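Local coordinates for protein cysteine protease-like VirA (Shigella flexneri, PDB 3EB8) that acts as a secreted virulence effector of the EspG/VirA family that promotes Shigella entry into epithelial cells and later spreading, its reported tubulin-cleaving protease activity being disputed, at residues F137-Y145 and I179-L189. Residues are numbered along the deposited sequence; the frame is centred on the assembly and turned at random.
Sequences FNSVWHDIY and INEFIDSKKEL
The carbonyl oxygens of N138 and S185 share one water, which donates its two O-H groups to them, at 2.7 Å from S185 O. Its oxygen accepts from W141 N at 3.1 Å, occupying an N-H of the first helical turn and tying the start of helix 140-149 to the D184-K187 type I turn. S185 CB sits 3.2 Å from N138 O, an approach consistent with a small side chain.

W141 suits the centre of the contact because it joins a broad apolar face to one N-H. With CG anti to its own carbonyl carbon, the indole reaches into the 179-189 loop, and NE1 donates to K187 O at 2.8 Å (N-H...O angle 149°). The acceptor lies almost in the ring plane, yet NE1 stands 41° above the carbonyl plane. L189 offers aliphatic branches to one face, its CG 3.9 Å from the six-membered ring centroid, a CH-pi contact; V140 CG1 and the water lie above the rim of the opposite face. I183 CD1 packs 3.7 Å from W141 CD1. I179 crosses W141 and I144 at about a right angle, CD1 meeting W141 CE3 and CG2 meeting I144 CG2.

The Y145 phenol lies flat over the N180-E181 peptide, and E181 runs alongside it, OE1 3.0 Å from Y145 OH, carboxylate and ring planes 32° apart. N180 OD1 reaches forward to accept from F182 N, an Asx turn. The H142 ring lies beside E181 O and I183 CG2.

One indole bond, one water link and apolar packing round W141 thus join this irregular loop, whose later part belongs to the assigned tubulin-binding region, to the helix without direct backbone pairing.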
ATOM      1  N   PHE A 137       7.694 -16.506  -1.894  1.00 55.01           N
ATOM      2  CA  PHE A 137       8.556 -15.764  -0.973  1.00 53.71           C
ATOM      3  C   PHE A 137      10.006 -16.230  -0.995  1.00 59.97           C
ATOM      4  O   PHE A 137      10.791 -15.860  -0.124  1.00 55.23           O
ATOM      5  CB  PHE A 137       8.013 -15.797   0.464  1.00 51.89           C
ATOM      6  CG  PHE A 137       6.722 -15.060   0.632  1.00 50.68           C
ATOM      7  CD1 PHE A 137       5.503 -15.734   0.559  1.00 50.98           C
ATOM      8  CD2 PHE A 137       6.719 -13.682   0.849  1.00 49.63           C
ATOM      9  CE1 PHE A 137       4.299 -15.040   0.692  1.00 50.00           C
ATOM     10  CE2 PHE A 137       5.522 -12.983   0.990  1.00 48.80           C
ATOM     11  CZ  PHE A 137       4.315 -13.656   0.901  1.00 49.00           C
ATOM     12  N   ASN A 138      10.371 -17.034  -1.989  1.00 57.09           N
ATOM     13  CA  ASN A 138      11.759 -17.466  -2.119  1.00 58.68           C
ATOM     14  C   ASN A 138      12.756 -16.301  -2.119  1.00 65.64           C
ATOM     15  O   ASN A 138      13.814 -16.382  -1.501  1.00 58.66           O
ATOM     16  CB  ASN A 138      11.963 -18.315  -3.379  1.00 61.46           C
ATOM     17  CG  ASN A 138      11.868 -19.806  -3.103  1.00 99.46           C
ATOM     18  OD1 ASN A 138      11.387 -20.231  -2.044  1.00102.44           O
ATOM     19  ND2 ASN A 138      12.324 -20.616  -4.060  1.00 91.22           N
ATOM     20  N   SER A 139      12.422 -15.218  -2.807  1.00 58.27           N
ATOM     21  CA  SER A 139      13.381 -14.141  -2.976  1.00 58.56           C
ATOM     22  C   SER A 139      13.283 -13.051  -1.911  1.00 56.31           C
ATOM     23  O   SER A 139      13.951 -12.020  -2.028  1.00 56.49           O
ATOM     24  CB  SER A 139      13.248 -13.522  -4.365  1.00 60.18           C
ATOM     25  OG  SER A 139      11.995 -12.894  -4.521  1.00 59.03           O
ATOM     26  N   VAL A 140      12.481 -13.288  -0.870  1.00 54.47           N
ATOM     27  CA  VAL A 140      12.125 -12.228   0.065  1.00 52.56           C
ATOM     28  C   VAL A 140      13.313 -11.546   0.758  1.00 52.48           C
ATOM     29  O   VAL A 140      13.332 -10.325   0.861  1.00 51.86           O
ATOM     30  CB  VAL A 140      11.074 -12.688   1.103  1.00 51.00           C
ATOM     31  CG1 VAL A 140      11.656 -13.698   2.038  1.00 51.14           C
ATOM     32  CG2 VAL A 140      10.554 -11.498   1.883  1.00 49.42           C
ATOM     33  N   TRP A 141      14.293 -12.317   1.224  1.00 53.22           N
ATOM     34  CA  TRP A 141      15.478 -11.726   1.861  1.00 53.45           C
ATOM     35  C   TRP A 141      16.261 -10.805   0.911  1.00 54.73           C
ATOM     36  O   TRP A 141      16.671  -9.717   1.300  1.00 57.05           O
ATOM     37  CB  TRP A 141      16.444 -12.789   2.407  1.00 54.56           C
ATOM     38  CG  TRP A 141      15.886 -13.789   3.386  1.00 53.85           C
ATOM     39  CD1 TRP A 141      16.361 -15.051   3.614  1.00 60.67           C
ATOM     40  CD2 TRP A 141      14.773 -13.614   4.276  1.00 52.05           C
ATOM     41  NE1 TRP A 141      15.613 -15.672   4.581  1.00 65.58           N
ATOM     42  CE2 TRP A 141      14.625 -14.819   4.997  1.00 62.39           C
ATOM     43  CE3 TRP A 141      13.880 -12.565   4.521  1.00 50.49           C
ATOM     44  CZ2 TRP A 141      13.623 -15.000   5.952  1.00 51.15           C
ATOM     45  CZ3 TRP A 141      12.879 -12.746   5.474  1.00 49.30           C
ATOM     46  CH2 TRP A 141      12.759 -13.955   6.174  1.00 49.65           C
ATOM     47  N   HIS A 142      16.484 -11.247  -0.325  1.00 56.49           N
ATOM     48  CA  HIS A 142      17.219 -10.426  -1.288  1.00 58.11           C
ATOM     49  C   HIS A 142      16.388  -9.225  -1.717  1.00 62.87           C
ATOM     50  O   HIS A 142      16.925  -8.149  -1.962  1.00 64.66           O
ATOM     51  CB  HIS A 142      17.641 -11.247  -2.515  1.00 74.97           C
ATOM     52  CG  HIS A 142      18.560 -12.384  -2.192  1.00110.07           C
ATOM     53  ND1 HIS A 142      18.197 -13.425  -1.363  1.00127.33           N
ATOM     54  CD2 HIS A 142      19.828 -12.645  -2.589  1.00126.84           C
ATOM     55  CE1 HIS A 142      19.202 -14.275  -1.259  1.00131.87           C
ATOM     56  NE2 HIS A 142      20.204 -13.825  -1.994  1.00134.11           N
ATOM     57  N   ASP A 143      15.076  -9.422  -1.799  1.00 56.18           N
ATOM     58  CA  ASP A 143      14.147  -8.341  -2.096  1.00 55.45           C
ATOM     59  C   ASP A 143      14.225  -7.193  -1.071  1.00 54.02           C
ATOM     60  O   ASP A 143      14.361  -6.032  -1.442  1.00 54.53           O
ATOM     61  CB  ASP A 143      12.720  -8.885  -2.220  1.00 54.57           C
ATOM     62  CG  ASP A 143      12.554  -9.786  -3.429  1.00 56.41           C
ATOM     63  OD1 ASP A 143      13.397  -9.685  -4.349  1.00 58.56           O
ATOM     64  OD2 ASP A 143      11.595 -10.596  -3.469  1.00 56.03           O
ATOM     65  N   ILE A 144      14.157  -7.495   0.219  1.00 52.53           N
ATOM     66  CA  ILE A 144      14.269  -6.405   1.200  1.00 51.54           C
ATOM     67  C   ILE A 144      15.680  -5.785   1.191  1.00 52.79           C
ATOM     68  O   ILE A 144      15.830  -4.568   1.177  1.00 53.00           O
ATOM     69  CB  ILE A 144      13.811  -6.818   2.623  1.00 49.96           C
ATOM     70  CG1 ILE A 144      13.711  -5.585   3.529  1.00 49.22           C
ATOM     71  CG2 ILE A 144      14.730  -7.863   3.199  1.00 50.42           C
ATOM     72  CD1 ILE A 144      12.977  -5.823   4.856  1.00 47.90           C
ATOM     73  N   TYR A 145      16.708  -6.620   1.152  1.00 53.88           N
ATOM     74  CA  TYR A 145      18.069  -6.126   1.063  1.00 55.41           C
ATOM     75  C   TYR A 145      18.224  -5.100  -0.077  1.00 56.77           C
ATOM     76  O   TYR A 145      18.592  -3.948   0.155  1.00 57.01           O
ATOM     77  CB  TYR A 145      19.068  -7.275   0.878  1.00 56.90           C
ATOM     78  CG  TYR A 145      20.499  -6.794   0.804  1.00 58.74           C
ATOM     79  CD1 TYR A 145      21.161  -6.384   1.943  1.00 58.48           C
ATOM     80  CD2 TYR A 145      21.166  -6.705  -0.407  1.00 60.99           C
ATOM     81  CE1 TYR A 145      22.452  -5.923   1.892  1.00 60.32           C
ATOM     82  CE2 TYR A 145      22.469  -6.247  -0.477  1.00 62.89           C
ATOM     83  CZ  TYR A 145      23.111  -5.857   0.681  1.00 63.25           C
ATOM     84  OH  TYR A 145      24.414  -5.394   0.638  1.00 65.83           O
ATOM     85  N   ILE A 179      20.339 -10.296   7.114  1.00 55.36           N
ATOM     86  CA  ILE A 179      19.904 -10.177   5.731  1.00 72.43           C
ATOM     87  C   ILE A 179      20.939  -9.391   4.914  1.00 73.97           C
ATOM     88  O   ILE A 179      21.113  -8.179   5.098  1.00 70.05           O
ATOM     89  CB  ILE A 179      18.503  -9.522   5.612  1.00 55.30           C
ATOM     90  CG1 ILE A 179      17.434 -10.389   6.300  1.00 52.14           C
ATOM     91  CG2 ILE A 179      18.157  -9.298   4.158  1.00 53.62           C
ATOM     92  CD1 ILE A 179      16.053  -9.742   6.416  1.00 50.43           C
ATOM     93  N   ASN A 180      21.642 -10.098   4.033  1.00 75.65           N
ATOM     94  CA  ASN A 180      22.524  -9.451   3.066  1.00 79.19           C
ATOM     95  C   ASN A 180      22.408 -10.054   1.670  1.00 87.11           C
ATOM     96  O   ASN A 180      21.424 -10.735   1.352  1.00 89.60           O
ATOM     97  CB  ASN A 180      23.982  -9.428   3.542  1.00 75.53           C
ATOM     98  CG  ASN A 180      24.522 -10.806   3.837  1.00 79.75           C
ATOM     99  OD1 ASN A 180      24.329 -11.744   3.061  1.00 88.60           O
ATOM    100  ND2 ASN A 180      25.211 -10.937   4.967  1.00 76.54           N
ATOM    101  N   GLU A 181      23.420  -9.803   0.845  1.00 84.40           N
ATOM    102  CA  GLU A 181      23.346 -10.135  -0.571  1.00 80.23           C
ATOM    103  C   GLU A 181      23.504 -11.624  -0.826  1.00 84.09           C
ATOM    104  O   GLU A 181      23.094 -12.121  -1.877  1.00 95.72           O
ATOM    105  CB  GLU A 181      24.368  -9.329  -1.382  1.00 91.77           C
ATOM    106  CG  GLU A 181      25.828  -9.587  -1.019  1.00104.29           C
ATOM    107  CD  GLU A 181      26.394  -8.611   0.009  1.00 94.89           C
ATOM    108  OE1 GLU A 181      25.624  -8.090   0.851  1.00 89.71           O
ATOM    109  OE2 GLU A 181      27.625  -8.378  -0.024  1.00 83.21           O
ATOM    110  N   PHE A 182      24.087 -12.340   0.131  1.00 76.14           N
ATOM    111  CA  PHE A 182      24.198 -13.797   0.005  1.00 94.41           C
ATOM    112  C   PHE A 182      23.739 -14.592   1.241  1.00 91.17           C
ATOM    113  O   PHE A 182      24.454 -15.471   1.718  1.00 93.13           O
ATOM    114  CB  PHE A 182      25.621 -14.216  -0.425  1.00112.64           C
ATOM    115  CG  PHE A 182      26.692 -13.174  -0.153  1.00117.24           C
ATOM    116  CD1 PHE A 182      26.958 -12.740   1.143  1.00111.61           C
ATOM    117  CD2 PHE A 182      27.453 -12.654  -1.200  1.00108.58           C
ATOM    118  CE1 PHE A 182      27.948 -11.792   1.386  1.00106.71           C
ATOM    119  CE2 PHE A 182      28.446 -11.706  -0.963  1.00105.04           C
ATOM    120  CZ  PHE A 182      28.694 -11.276   0.330  1.00100.08           C
ATOM    121  N   ILE A 183      22.538 -14.310   1.742  1.00 84.02           N
ATOM    122  CA  ILE A 183      22.092 -14.924   2.992  1.00 69.58           C
ATOM    123  C   ILE A 183      21.603 -16.359   2.841  1.00 76.18           C
ATOM    124  O   ILE A 183      21.698 -17.148   3.784  1.00 96.52           O
ATOM    125  CB  ILE A 183      21.021 -14.074   3.730  1.00 79.73           C
ATOM    126  CG1 ILE A 183      20.313 -14.915   4.813  1.00 66.62           C
ATOM    127  CG2 ILE A 183      20.039 -13.460   2.737  1.00 75.65           C
ATOM    128  CD1 ILE A 183      19.270 -14.147   5.628  1.00 56.73           C
ATOM    129  N   ASP A 184      21.100 -16.692   1.656  1.00 67.14           N
ATOM    130  CA  ASP A 184      20.471 -18.002   1.388  1.00 68.41           C
ATOM    131  C   ASP A 184      18.956 -17.898   1.548  1.00 62.53           C
ATOM    132  O   ASP A 184      18.442 -17.674   2.638  1.00 60.66           O
ATOM    133  CB  ASP A 184      21.028 -19.148   2.250  1.00 70.74           C
ATOM    134  CG  ASP A 184      20.420 -20.517   1.885  1.00 85.81           C
ATOM    135  OD1 ASP A 184      20.744 -21.052   0.803  1.00 86.29           O
ATOM    136  OD2 ASP A 184      19.618 -21.065   2.677  1.00 76.43           O
ATOM    137  N   SER A 185      18.269 -18.070   0.428  1.00 62.96           N
ATOM    138  CA  SER A 185      16.860 -17.779   0.292  1.00 67.49           C
ATOM    139  C   SER A 185      16.009 -18.554   1.291  1.00 65.53           C
ATOM    140  O   SER A 185      15.043 -18.024   1.824  1.00 62.30           O
ATOM    141  CB  SER A 185      16.423 -18.124  -1.132  1.00 62.58           C
ATOM    142  OG  SER A 185      16.123 -19.507  -1.244  1.00 93.10           O
ATOM    143  N   LYS A 186      16.381 -19.809   1.531  1.00 83.05           N
ATOM    144  CA  LYS A 186      15.607 -20.721   2.373  1.00 73.56           C
ATOM    145  C   LYS A 186      15.820 -20.483   3.867  1.00 71.52           C
ATOM    146  O   LYS A 186      15.100 -21.037   4.696  1.00 67.28           O
ATOM    147  CB  LYS A 186      15.975 -22.175   2.060  1.00 67.70           C
ATOM    148  CG  LYS A 186      15.331 -22.777   0.822  1.00 86.27           C
ATOM    149  CD  LYS A 186      15.673 -24.269   0.737  1.00109.09           C
ATOM    150  CE  LYS A 186      14.937 -24.984  -0.395  1.00119.27           C
ATOM    151  NZ  LYS A 186      15.124 -26.471  -0.340  1.00120.54           N
ATOM    152  N   LYS A 187      16.819 -19.682   4.215  1.00 67.28           N
ATOM    153  CA  LYS A 187      17.128 -19.470   5.613  1.00 59.07           C
ATOM    154  C   LYS A 187      15.936 -18.917   6.404  1.00 69.91           C
ATOM    155  O   LYS A 187      15.101 -18.152   5.887  1.00 56.98           O
ATOM    156  CB  LYS A 187      18.340 -18.549   5.763  1.00 77.30           C
ATOM    157  CG  LYS A 187      18.867 -18.446   7.189  1.00 59.51           C
ATOM    158  CD  LYS A 187      20.382 -18.318   7.197  1.00104.59           C
ATOM    159  CE  LYS A 187      20.980 -18.789   8.513  1.00105.80           C
ATOM    160  NZ  LYS A 187      22.443 -19.097   8.398  1.00101.08           N
ATOM    161  N   GLU A 188      15.864 -19.329   7.666  1.00 60.96           N
ATOM    162  CA  GLU A 188      14.899 -18.786   8.607  1.00 64.05           C
ATOM    163  C   GLU A 188      15.682 -17.884   9.537  1.00 65.40           C
ATOM    164  O   GLU A 188      16.709 -18.291  10.087  1.00 56.47           O
ATOM    165  CB  GLU A 188      14.207 -19.901   9.400  1.00 55.63           C
ATOM    166  CG  GLU A 188      13.337 -19.401  10.555  1.00 84.58           C
ATOM    167  CD  GLU A 188      12.593 -20.529  11.277  1.00 80.97           C
ATOM    168  OE1 GLU A 188      12.697 -20.615  12.523  1.00 71.19           O
ATOM    169  OE2 GLU A 188      11.899 -21.323  10.596  1.00 75.49           O
ATOM    170  N   LEU A 189      15.207 -16.654   9.690  1.00 67.14           N
ATOM    171  CA  LEU A 189      15.927 -15.648  10.442  1.00 53.25           C
ATOM    172  C   LEU A 189      15.893 -15.971  11.913  1.00 55.75           C
ATOM    173  O   LEU A 189      14.829 -16.254  12.461  1.00 56.66           O
ATOM    174  CB  LEU A 189      15.294 -14.280  10.228  1.00 51.58           C
ATOM    175  CG  LEU A 189      15.264 -13.732   8.806  1.00 51.13           C
ATOM    176  CD1 LEU A 189      14.666 -12.313   8.804  1.00 49.76           C
ATOM    177  CD2 LEU A 189      16.662 -13.760   8.211  1.00 52.62           C
TER
HETATM  178  O   HOH W   1      14.562 -15.444   1.035  1.00 44.56           O